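Beta-1,4-exocellulase (Thermobifida fusca, PDB 4B4F) probably hydrolyses cellulose as a family 6 glycoside hydrolase, here represented by its catalytic domain without the cellulose-binding module. Local coordinates at residues A131-D136 with V180-D185. Residues are numbered along the deposited sequence; the frame is centred on the assembly and turned at random.
Sequences AIIEID and VYNYID. With BGC (beta-D-glucopyranose), chain C.
OD1 of D185 is gripped from several sides: water 1 and water 2 each donate to it, the backbone N of A187 is bonded to it, and the backbone N of D136 reaches it in a straight but weak bond (3.5 Å, 172° at the hydrogen). Water 1 also donates to E134 O, which links D185 to the backbone that follows strand 131-133. With CG anti to its backbone N (chi1 -178°), D185 carries its carboxylate across I135 to D136 N. Its other oxygen, OD2, lies 3.4 Å from CD1 of I135, the two side chains crossing at about a right angle, and has a weak bond to T226.

Behind this junction the strands run parallel. A131 N donates to Y181 O (2.7 Å), Y183 N to A131 O (2.9 Å) and I133 N to Y183 O (2.8 Å), until D185 N only weakly reaches I133 O. On the face bearing A131 and I133, OD1 of N182 sits 3.5 Å from A131 CB, buried without a polar partner, while ND2 bonds to Y218 O.

D136, the predicted proton donor, sets off away from strand 180-185, and its carboxylate lies beside the bound glucose, in a fit modelled too tightly to be relied on; N140 holds its OD1. An alanine here would probably leave N140 without its mate and the site without its predicted proton donor. A predicted catalytic aspartate just beyond the C-terminal end of a parallel strand, braced by the neighbouring strand, is typical of the distorted α/β barrel of glycoside hydrolase family 6.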
ATOM      1  N   ALA A 131      -7.041  10.873  -0.628  1.00 12.48           N
ATOM      2  CA  ALA A 131      -5.666  11.009  -1.055  1.00 12.72           C
ATOM      3  C   ALA A 131      -4.836  10.084  -0.180  1.00 12.91           C
ATOM      4  O   ALA A 131      -4.865  10.183   1.046  1.00 13.06           O
ATOM      5  CB  ALA A 131      -5.198  12.452  -0.945  1.00 12.65           C
ATOM      6  N   ILE A 132      -4.138   9.154  -0.816  1.00 13.05           N
ATOM      7  CA  ILE A 132      -3.329   8.179  -0.100  1.00 13.50           C
ATOM      8  C   ILE A 132      -1.885   8.645  -0.230  1.00 13.80           C
ATOM      9  O   ILE A 132      -1.338   8.735  -1.339  1.00 13.72           O
ATOM     10  CB  ILE A 132      -3.580   6.745  -0.628  1.00 13.74           C
ATOM     11  CG1 ILE A 132      -5.056   6.376  -0.411  1.00 13.97           C
ATOM     12  CG2 ILE A 132      -2.692   5.732   0.086  1.00 13.57           C
ATOM     13  CD1 ILE A 132      -5.560   5.249  -1.280  1.00 14.51           C
ATOM     14  N   ILE A 133      -1.288   8.984   0.908  1.00 13.92           N
ATOM     15  CA  ILE A 133      -0.060   9.767   0.901  1.00 14.43           C
ATOM     16  C   ILE A 133       1.231   8.945   0.976  1.00 14.87           C
ATOM     17  O   ILE A 133       1.559   8.350   2.009  1.00 15.03           O
ATOM     18  CB  ILE A 133      -0.074  10.882   1.981  1.00 14.47           C
ATOM     19  CG1 ILE A 133      -1.396  11.676   1.951  1.00 14.33           C
ATOM     20  CG2 ILE A 133       1.127  11.807   1.812  1.00 14.34           C
ATOM     21  CD1 ILE A 133      -1.734  12.323   0.618  1.00 13.71           C
ATOM     22  N   GLU A 134       1.942   8.938  -0.147  1.00 15.15           N
ATOM     23  CA  GLU A 134       3.315   8.420  -0.275  1.00 15.52           C
ATOM     24  C   GLU A 134       3.565   7.052   0.335  1.00 15.97           C
ATOM     25  O   GLU A 134       4.081   6.913   1.444  1.00 16.08           O
ATOM     26  CB  GLU A 134       4.350   9.458   0.171  1.00 15.25           C
ATOM     27  CG  GLU A 134       4.350  10.723  -0.689  1.00 15.13           C
ATOM     28  CD  GLU A 134       4.870  10.506  -2.105  1.00 15.14           C
ATOM     29  OE1 GLU A 134       5.488   9.449  -2.382  1.00 15.17           O
ATOM     30  OE2 GLU A 134       4.674  11.406  -2.949  1.00 14.86           O
ATOM     31  N   ILE A 135       3.179   6.040  -0.429  1.00 16.63           N
ATOM     32  CA  ILE A 135       3.423   4.656  -0.081  1.00 17.31           C
ATOM     33  C   ILE A 135       4.922   4.434   0.053  1.00 17.76           C
ATOM     34  O   ILE A 135       5.719   4.990  -0.720  1.00 17.47           O
ATOM     35  CB  ILE A 135       2.856   3.718  -1.179  1.00 17.44           C
ATOM     36  CG1 ILE A 135       1.439   4.158  -1.591  1.00 17.13           C
ATOM     37  CG2 ILE A 135       2.908   2.254  -0.747  1.00 17.53           C
ATOM     38  CD1 ILE A 135       0.411   4.152  -0.473  1.00 16.59           C
ATOM     39  N   ASP A 136       5.298   3.645   1.055  1.00 18.69           N
ATOM     40  CA  ASP A 136       6.654   3.126   1.160  1.00 19.06           C
ATOM     41  C   ASP A 136       7.696   4.249   1.280  1.00 18.42           C
ATOM     42  O   ASP A 136       8.676   4.303   0.536  1.00 18.98           O
ATOM     43  CB  ASP A 136       6.932   2.211  -0.042  1.00 20.36           C
ATOM     44  CG  ASP A 136       8.275   1.551   0.030  1.00 21.77           C
ATOM     45  OD1 ASP A 136       8.763   1.286   1.145  1.00 21.79           O
ATOM     46  OD2 ASP A 136       8.852   1.304  -1.045  1.00 23.47           O
ATOM     47  N   VAL A 180     -11.127  16.694   0.340  1.00 15.78           N
ATOM     48  CA  VAL A 180      -9.984  15.779   0.263  1.00 15.56           C
ATOM     49  C   VAL A 180      -9.704  15.132   1.623  1.00 15.18           C
ATOM     50  O   VAL A 180      -9.689  15.805   2.654  1.00 15.28           O
ATOM     51  CB  VAL A 180      -8.729  16.458  -0.347  1.00 15.66           C
ATOM     52  CG1 VAL A 180      -7.515  15.543  -0.289  1.00 15.86           C
ATOM     53  CG2 VAL A 180      -8.992  16.837  -1.802  1.00 16.05           C
ATOM     54  N   TYR A 181      -9.504  13.818   1.603  1.00 14.79           N
ATOM     55  CA  TYR A 181      -9.312  13.022   2.811  1.00 14.38           C
ATOM     56  C   TYR A 181      -7.948  12.355   2.741  1.00 13.73           C
ATOM     57  O   TYR A 181      -7.747  11.460   1.927  1.00 13.35           O
ATOM     58  CB  TYR A 181     -10.417  11.957   2.937  1.00 14.32           C
ATOM     59  CG  TYR A 181     -11.804  12.536   3.079  1.00 14.59           C
ATOM     60  CD1 TYR A 181     -12.486  13.049   1.975  1.00 14.47           C
ATOM     61  CD2 TYR A 181     -12.434  12.580   4.322  1.00 14.60           C
ATOM     62  CE1 TYR A 181     -13.753  13.595   2.107  1.00 14.72           C
ATOM     63  CE2 TYR A 181     -13.701  13.119   4.466  1.00 14.73           C
ATOM     64  CZ  TYR A 181     -14.356  13.625   3.357  1.00 14.82           C
ATOM     65  OH  TYR A 181     -15.616  14.160   3.493  1.00 15.11           O
ATOM     66  N   ASN A 182      -7.025  12.795   3.596  1.00 13.23           N
ATOM     67  CA  ASN A 182      -5.663  12.265   3.621  1.00 13.19           C
ATOM     68  C   ASN A 182      -5.495  11.026   4.500  1.00 13.13           C
ATOM     69  O   ASN A 182      -5.811  11.048   5.694  1.00 13.14           O
ATOM     70  CB  ASN A 182      -4.669  13.328   4.095  1.00 13.39           C
ATOM     71  CG  ASN A 182      -4.507  14.480   3.119  1.00 13.43           C
ATOM     72  OD1 ASN A 182      -4.654  14.324   1.906  1.00 13.65           O
ATOM     73  ND2 ASN A 182      -4.189  15.651   3.655  1.00 13.24           N
ATOM     74  N   TYR A 183      -4.976   9.953   3.906  1.00 13.05           N
ATOM     75  CA  TYR A 183      -4.558   8.775   4.660  1.00 12.95           C
ATOM     76  C   TYR A 183      -3.059   8.578   4.481  1.00 13.15           C
ATOM     77  O   TYR A 183      -2.570   8.479   3.355  1.00 13.14           O
ATOM     78  CB  TYR A 183      -5.346   7.525   4.229  1.00 12.84           C
ATOM     79  CG  TYR A 183      -6.809   7.567   4.619  1.00 12.76           C
ATOM     80  CD1 TYR A 183      -7.707   8.397   3.946  1.00 12.68           C
ATOM     81  CD2 TYR A 183      -7.292   6.799   5.673  1.00 12.76           C
ATOM     82  CE1 TYR A 183      -9.038   8.451   4.303  1.00 12.60           C
ATOM     83  CE2 TYR A 183      -8.629   6.840   6.033  1.00 12.69           C
ATOM     84  CZ  TYR A 183      -9.498   7.669   5.342  1.00 12.69           C
ATOM     85  OH  TYR A 183     -10.829   7.722   5.699  1.00 12.66           O
ATOM     86  N   ILE A 184      -2.339   8.533   5.599  1.00 13.28           N
ATOM     87  CA  ILE A 184      -0.888   8.356   5.601  1.00 13.60           C
ATOM     88  C   ILE A 184      -0.542   6.880   5.475  1.00 13.87           C
ATOM     89  O   ILE A 184      -1.201   6.047   6.077  1.00 13.86           O
ATOM     90  CB  ILE A 184      -0.259   8.939   6.892  1.00 13.63           C
ATOM     91  CG1 ILE A 184      -0.267  10.473   6.848  1.00 13.40           C
ATOM     92  CG2 ILE A 184       1.166   8.419   7.095  1.00 13.81           C
ATOM     93  CD1 ILE A 184       0.051  11.123   8.179  1.00 13.65           C
ATOM     94  N   ASP A 185       0.481   6.553   4.691  1.00 14.42           N
ATOM     95  CA  ASP A 185       0.883   5.162   4.545  1.00 15.26           C
ATOM     96  C   ASP A 185       1.602   4.679   5.793  1.00 15.47           C
ATOM     97  O   ASP A 185       2.505   5.344   6.298  1.00 15.26           O
ATOM     98  CB  ASP A 185       1.744   4.923   3.298  1.00 15.88           C
ATOM     99  CG  ASP A 185       2.113   3.447   3.124  1.00 16.53           C
ATOM    100  OD1 ASP A 185       3.134   3.004   3.708  1.00 16.49           O
ATOM    101  OD2 ASP A 185       1.350   2.722   2.439  1.00 17.06           O
TER
HETATM  102  C2  BGC C   4       9.621  -2.374  -0.739  1.00 30.28           C
HETATM  103  C3  BGC C   4       8.756  -1.482  -1.642  1.00 29.57           C
HETATM  104  C4  BGC C   4       7.338  -2.049  -1.829  1.00 29.44           C
HETATM  105  C5  BGC C   4       6.775  -2.292  -0.415  1.00 30.47           C
HETATM  106  C6  BGC C   4       5.417  -2.979  -0.421  1.00 30.33           C
HETATM  107  C1  BGC C   4       8.955  -2.662   0.610  1.00 31.30           C
HETATM  108  O2  BGC C   4      10.889  -1.793  -0.515  1.00 30.11           O
HETATM  109  O3  BGC C   4       9.416  -1.292  -2.870  1.00 28.13           O
HETATM  110  O4  BGC C   4       6.470  -1.179  -2.575  1.00 28.21           O
HETATM  111  O5  BGC C   4       7.618  -3.093   0.412  1.00 30.75           O
HETATM  112  O6  BGC C   4       5.004  -3.070   0.925  1.00 31.78           O
HETATM  113  O   HOH W   1       5.157   4.753   3.692  1.00 13.98           O
HETATM  114  O   HOH W   2       4.010   0.834   2.309  1.00 30.08           O